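Local structure of N-acetylmuramoyl-L-alanine amidase (Mycolicibacterium smegmatis, 7AGM) at residues A[49-52]-A[53-56]; A[59-62]-A[63-66]; A[143-146]-A[147-150]. The protein cleaves the amide bond between N-acetylmuramic acid and L-alanine in peptidoglycan, acting as a zinc-dependent cell-wall hydrolase. All coordinates share one frame; numbering follows the deposited sequence. Where two conformers were deposited one is given.

Contact 1 of 3, residues A[49-52]-A[53-56]; sequences GYPE and HSFT. With ZN (zinc ion), chain C.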
# COMPACT_ATOMS: atom_id res chain seq x y z
N GLY A 49 12.34 -6.48 -16.07
CA GLY A 49 12.88 -5.25 -15.54
C GLY A 49 11.94 -4.08 -15.36
O GLY A 49 12.41 -2.96 -15.17
N TYR A 50 10.63 -4.29 -15.43
CA TYR A 50 9.71 -3.22 -15.09
C TYR A 50 9.69 -3.10 -13.57
O TYR A 50 9.37 -4.08 -12.89
CB TYR A 50 8.31 -3.51 -15.64
CG TYR A 50 7.28 -2.46 -15.25
CD1 TYR A 50 7.36 -1.15 -15.73
CD2 TYR A 50 6.23 -2.79 -14.40
CE1 TYR A 50 6.41 -0.19 -15.35
CE2 TYR A 50 5.29 -1.85 -14.03
CZ TYR A 50 5.38 -0.55 -14.51
OH TYR A 50 4.42 0.36 -14.12
N PRO A 51 10.06 -1.95 -12.99
CA PRO A 51 10.29 -1.89 -11.54
C PRO A 51 9.04 -1.62 -10.72
O PRO A 51 8.13 -0.89 -11.12
CB PRO A 51 11.27 -0.72 -11.40
CG PRO A 51 10.95 0.18 -12.55
CD PRO A 51 10.45 -0.70 -13.68
N GLU A 52 9.03 -2.24 -9.53
CA GLU A 52 7.97 -2.01 -8.57
C GLU A 52 7.72 -0.52 -8.34
O GLU A 52 6.56 -0.08 -8.27
CB GLU A 52 8.30 -2.68 -7.24
CG GLU A 52 7.21 -2.47 -6.19
CD GLU A 52 7.54 -3.09 -4.86
OE1 GLU A 52 8.60 -3.75 -4.75
OE2 GLU A 52 6.76 -2.90 -3.90
N HIS A 53 8.78 0.28 -8.25
CA HIS A 53 8.59 1.69 -7.90
C HIS A 53 7.77 2.43 -8.95
O HIS A 53 7.04 3.36 -8.61
CB HIS A 53 9.92 2.38 -7.61
CG HIS A 53 10.77 2.64 -8.82
ND1 HIS A 53 10.54 3.69 -9.68
CD2 HIS A 53 11.87 2.01 -9.29
CE1 HIS A 53 11.45 3.69 -10.64
NE2 HIS A 53 12.28 2.68 -10.42
N SER A 54 7.88 2.04 -10.23
CA SER A 54 7.07 2.69 -11.26
C SER A 54 5.63 2.19 -11.23
O SER A 54 4.69 2.98 -11.42
CB SER A 54 7.69 2.48 -12.64
OG SER A 54 8.98 3.08 -12.69
N PHE A 55 5.43 0.89 -10.98
CA PHE A 55 4.08 0.37 -10.82
C PHE A 55 3.35 1.07 -9.68
O PHE A 55 2.20 1.48 -9.83
CB PHE A 55 4.10 -1.13 -10.56
CG PHE A 55 2.78 -1.65 -10.06
CD1 PHE A 55 1.70 -1.79 -10.93
CD2 PHE A 55 2.59 -1.95 -8.72
CE1 PHE A 55 0.47 -2.24 -10.47
CE2 PHE A 55 1.37 -2.40 -8.26
CZ PHE A 55 0.30 -2.55 -9.13
N THR A 56 4.00 1.17 -8.51
CA THR A 56 3.31 1.76 -7.37
C THR A 56 3.03 3.24 -7.61
O THR A 56 1.97 3.75 -7.23
CB THR A 56 4.12 1.58 -6.09
OG1 THR A 56 5.33 2.34 -6.15
CG2 THR A 56 4.44 0.09 -5.83
ZN ZN C . 7.42 -3.10 -1.97
O HOH W 1 9.02 -4.52 -2.07
O HOH W 2 8.20 -3.66 0.04
O HOH W 3 6.70 -5.04 -1.97

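Contact 2 of 3, residues A[59-62]-A[63-66]; sequences TTLR and VRAA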
# COMPACT_ATOMS: atom_id res chain seq x y z
N THR A 59 0.09 3.58 -10.31
CA THR A 59 -1.16 3.11 -9.72
C THR A 59 -1.66 4.09 -8.66
O THR A 59 -2.86 4.39 -8.59
CB THR A 59 -0.95 1.72 -9.12
OG1 THR A 59 -0.51 0.83 -10.16
CG2 THR A 59 -2.24 1.17 -8.53
N THR A 60 -0.74 4.64 -7.86
CA THR A 60 -1.15 5.57 -6.81
C THR A 60 -1.69 6.87 -7.40
O THR A 60 -2.65 7.44 -6.88
CB THR A 60 -0.00 5.83 -5.82
OG1 THR A 60 0.40 4.59 -5.21
CG2 THR A 60 -0.46 6.79 -4.72
N LEU A 61 -1.11 7.33 -8.53
CA LEU A 61 -1.64 8.53 -9.19
C LEU A 61 -3.08 8.31 -9.63
O LEU A 61 -3.91 9.22 -9.55
CB LEU A 61 -0.77 8.88 -10.39
CG LEU A 61 0.63 9.42 -10.08
CD1 LEU A 61 1.39 9.70 -11.38
CD2 LEU A 61 0.55 10.68 -9.22
N ARG A 62 -3.38 7.11 -10.12
CA ARG A 62 -4.74 6.79 -10.53
C ARG A 62 -5.67 6.74 -9.32
O ARG A 62 -6.80 7.25 -9.39
CB ARG A 62 -4.75 5.48 -11.31
CG ARG A 62 -4.00 5.61 -12.63
CD ARG A 62 -3.73 4.26 -13.28
NE ARG A 62 -2.86 4.39 -14.45
CZ ARG A 62 -3.28 4.62 -15.69
NH1 ARG A 62 -4.58 4.74 -15.94
NH2 ARG A 62 -2.41 4.72 -16.68
N VAL A 63 -5.21 6.16 -8.21
CA VAL A 63 -6.00 6.17 -6.98
C VAL A 63 -6.28 7.60 -6.54
O VAL A 63 -7.42 7.96 -6.21
CB VAL A 63 -5.30 5.37 -5.87
CG1 VAL A 63 -5.96 5.61 -4.51
CG2 VAL A 63 -5.27 3.87 -6.20
N ARG A 64 -5.25 8.45 -6.55
CA ARG A 64 -5.43 9.83 -6.10
C ARG A 64 -6.47 10.56 -6.94
O ARG A 64 -7.33 11.27 -6.40
CB ARG A 64 -4.11 10.60 -6.14
CG ARG A 64 -4.34 12.07 -5.82
CD ARG A 64 -3.07 12.83 -5.66
NE ARG A 64 -2.43 13.07 -6.94
CZ ARG A 64 -1.33 13.79 -7.06
NH1 ARG A 64 -0.76 14.32 -5.99
NH2 ARG A 64 -0.79 13.97 -8.26
N ALA A 65 -6.38 10.44 -8.27
CA ALA A 65 -7.34 11.11 -9.14
C ALA A 65 -8.77 10.68 -8.83
O ALA A 65 -9.68 11.52 -8.78
CB ALA A 65 -7.01 10.81 -10.60
N ALA A 66 -9.00 9.39 -8.60
CA ALA A 66 -10.35 8.93 -8.31
C ALA A 66 -10.84 9.44 -6.97
O ALA A 66 -12.01 9.84 -6.83
CB ALA A 66 -10.43 7.40 -8.39
O HOH W 4 -3.18 11.97 -9.56

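Contact 3 of 3, residues A[143-146]-A[147-150]; sequences RDQL and AASG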
# COMPACT_ATOMS: atom_id res chain seq x y z
N ARG A 143 -9.56 -6.12 1.39
CA ARG A 143 -9.51 -7.48 0.86
C ARG A 143 -10.79 -7.83 0.10
O ARG A 143 -10.75 -8.39 -1.01
CB ARG A 143 -9.30 -8.45 2.02
CG ARG A 143 -9.16 -9.90 1.61
CD ARG A 143 -10.15 -10.79 2.34
NE ARG A 143 -11.45 -10.79 1.68
CZ ARG A 143 -11.79 -11.62 0.69
NH1 ARG A 143 -10.92 -12.53 0.25
NH2 ARG A 143 -12.99 -11.55 0.15
N ASP A 144 -11.95 -7.48 0.68
CA ASP A 144 -13.22 -7.81 0.04
C ASP A 144 -13.38 -7.09 -1.29
O ASP A 144 -13.88 -7.67 -2.26
CB ASP A 144 -14.39 -7.48 0.98
CG ASP A 144 -14.56 -8.49 2.10
OD1 ASP A 144 -13.87 -9.53 2.09
OD2 ASP A 144 -15.39 -8.23 2.99
N GLN A 145 -12.95 -5.83 -1.37
CA GLN A 145 -13.14 -5.08 -2.61
C GLN A 145 -12.16 -5.50 -3.69
O GLN A 145 -12.51 -5.51 -4.87
CB GLN A 145 -13.09 -3.57 -2.35
CG GLN A 145 -14.31 -3.04 -1.63
CD GLN A 145 -15.60 -3.50 -2.29
OE1 GLN A 145 -15.81 -3.27 -3.49
NE2 GLN A 145 -16.48 -4.15 -1.53
N LEU A 146 -10.92 -5.85 -3.32
CA LEU A 146 -10.00 -6.42 -4.30
C LEU A 146 -10.54 -7.74 -4.84
O LEU A 146 -10.54 -7.98 -6.05
CB LEU A 146 -8.62 -6.61 -3.66
CG LEU A 146 -7.87 -5.31 -3.36
CD1 LEU A 146 -6.73 -5.51 -2.38
CD2 LEU A 146 -7.31 -4.71 -4.63
N ALA A 147 -11.03 -8.60 -3.94
CA ALA A 147 -11.55 -9.89 -4.38
C ALA A 147 -12.84 -9.75 -5.17
O ALA A 147 -13.07 -10.52 -6.12
CB ALA A 147 -11.74 -10.81 -3.18
N ALA A 148 -13.69 -8.78 -4.81
CA ALA A 148 -14.93 -8.57 -5.55
C ALA A 148 -14.64 -8.12 -6.97
O ALA A 148 -15.44 -8.39 -7.88
CB ALA A 148 -15.81 -7.55 -4.84
N SER A 149 -13.51 -7.45 -7.18
CA SER A 149 -13.09 -6.95 -8.49
C SER A 149 -12.50 -8.04 -9.37
O SER A 149 -12.09 -7.75 -10.50
CB SER A 149 -12.08 -5.81 -8.31
OG SER A 149 -12.63 -4.74 -7.54
N GLY A 150 -12.44 -9.29 -8.90
CA GLY A 150 -11.95 -10.39 -9.70
C GLY A 150 -10.46 -10.63 -9.60
O GLY A 150 -9.97 -11.58 -10.22

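Contact 1 of 3, residues A[49-52]-A[53-56]
P51 and H53 meet at the start of helix 52-69 in a CH-pi contact: P51 CG stands 3.9 Å from the centroid of the H53 imidazole, over one face and 29° off the ring normal. H53 reaches this position because its CG sits between the backbone N and the carbonyl carbon (chi1 73°), which swings the ring back over the proline. Outside the contact, H53 ND1 and S54 OG are hydrogen-bonded to the two carboxylate oxygens of D81, and T56 OG1 is hydrogen-bonded to G16 O.

The apolar contact of this turn joins Y50 to F55. The two side chains cross at about a right angle, with Y50 CE2 3.7 Å from F55 CB. On another side of the turn the methyl CG2 of T56 lies 3.8 Å from E52 CG.

Backbone bonds start the helix. P51, the N-cap residue, accepts at its O from F55 N at 3.2 Å, the usual i to i+4 bond, and weakly from S54 N. One residue on, T56 N donates to E52 O at 2.9 Å.

The last interaction is with metal. Extended from CA outward, E52 carries OE2 to 2.0 Å from the zinc ion, whose shell is completed by H17, H107 and three waters. E52 OE1 accepts a hydrogen bond from one of these waters at 2.8 Å and another from T44 N; OE2 is also hydrogen-bonded to A108 N. The start of the helix thus places one ligand of a His-Glu-His zinc site, and the bonds to T44, A108 and the water would restrict rotation of its carboxylate.

Contact 2 of 3, residues A[59-62]-A[63-66]
L61 and R64, one turn of helix 52-69 apart, lie side by side and point the same way. Their touch is made near the far ends of the side chains: L61 CD2 is 3.7 Å from R64 NH2, approaching the guanidinium obliquely. The arginine chain runs straight as far as CD and then bends (chi3 74°), a turn that brings NE round to a water that bridges R64 and the L61 carbonyl. This water accepts from R64 NE at 2.9 Å, lying at the guanidinium edge and in its plane, and donates to L61 O at 2.8 Å. The same carbonyl takes the helical bond from A65 N at 3.0 Å, so L61 O serves two donors while the water ties the arginine back to the main chain.

V63 is turned quite differently. Its CG2 branch, anti to the carbonyl carbon, folds back against the preceding turn and rests 3.4 Å from T59 O, the oxygen that also receives V63 N at 3.0 Å. R62 extends from CG to NE, and its guanidinium forms a salt bridge with D58 and a hydrogen bond to Q202. T59 OG1 and T60 OG1 are hydrogen-bonded one turn back, to F55 O and T56 O, a common way for threonines to satisfy their hydroxyls inside a helix.

The different headings of these side chains match different neighbours. T60 and V63 pack on L13 of strand 10-15 and I106 of strand 102-109, R64 reaches T74 and M76 of strand 73-76, and T59, R62 and V63 meet helix 198-219 at R201, P198 and A205. One side of the helix lies on the parallel strands and an adjoining side meets helix 198-219, with V63 at the junction.

Contact 3 of 3, residues A[143-146]-A[147-150]
Bends at chi2 (-126°) and chi3 (84°) fold the chain of R143 so that its guanidinium comes beside A147, with R143 NH2 3.6 Å from A147 CB in an oblique approach. The same fold lets R143 grip its neighbour D144 side-on. R143 NE at 2.8 Å and R143 NH2 at 2.9 Å both reach D144 OD1, the carboxylate carbon lying at the guanidinium edge and in its plane; R143 NH1 is hydrogen-bonded to G160 O. These two hydrogen bonds to a single oxygen, rather than one to each, make a salt bridge between adjacent residues on the helix surface.

Helix 134-148 ends in a Schellman motif. G150 takes a positive phi (90°), suited to glycine, and its N donates to A147 O at 3.1 Å. Just before it, S149 N hydrogen-bonds to Q145 O at 3.2 Å, and makes a weak bond to L146 O. In the conformer given, one of two and so with some doubt, S149 OG lies beside its own backbone N and also donates to Q145 O, at 2.8 Å. L146 is directed to the interior, where it packs against F118 and I151 of loops and A207 of helix 198-219.

How the contacts relate
The three contacts follow one another along the chain. Contacts 1 and 2 share helix 52-69, the first at its N-terminal end and the second further along it, with centres about 15 Å apart. Contact 3 closes a different helix, 134-148, and its centre is about 22 Å from that of contact 1 and 18 Å from that of contact 2; its nearest atoms stay about 9 Å from both. Helix 198-219 links all three, since each has side chains that touch it. Helix 52-69 runs from the zinc ligand E52 at its start to the packing on the central sheet further along, while contact 3, a surface contact, ends helix 134-148.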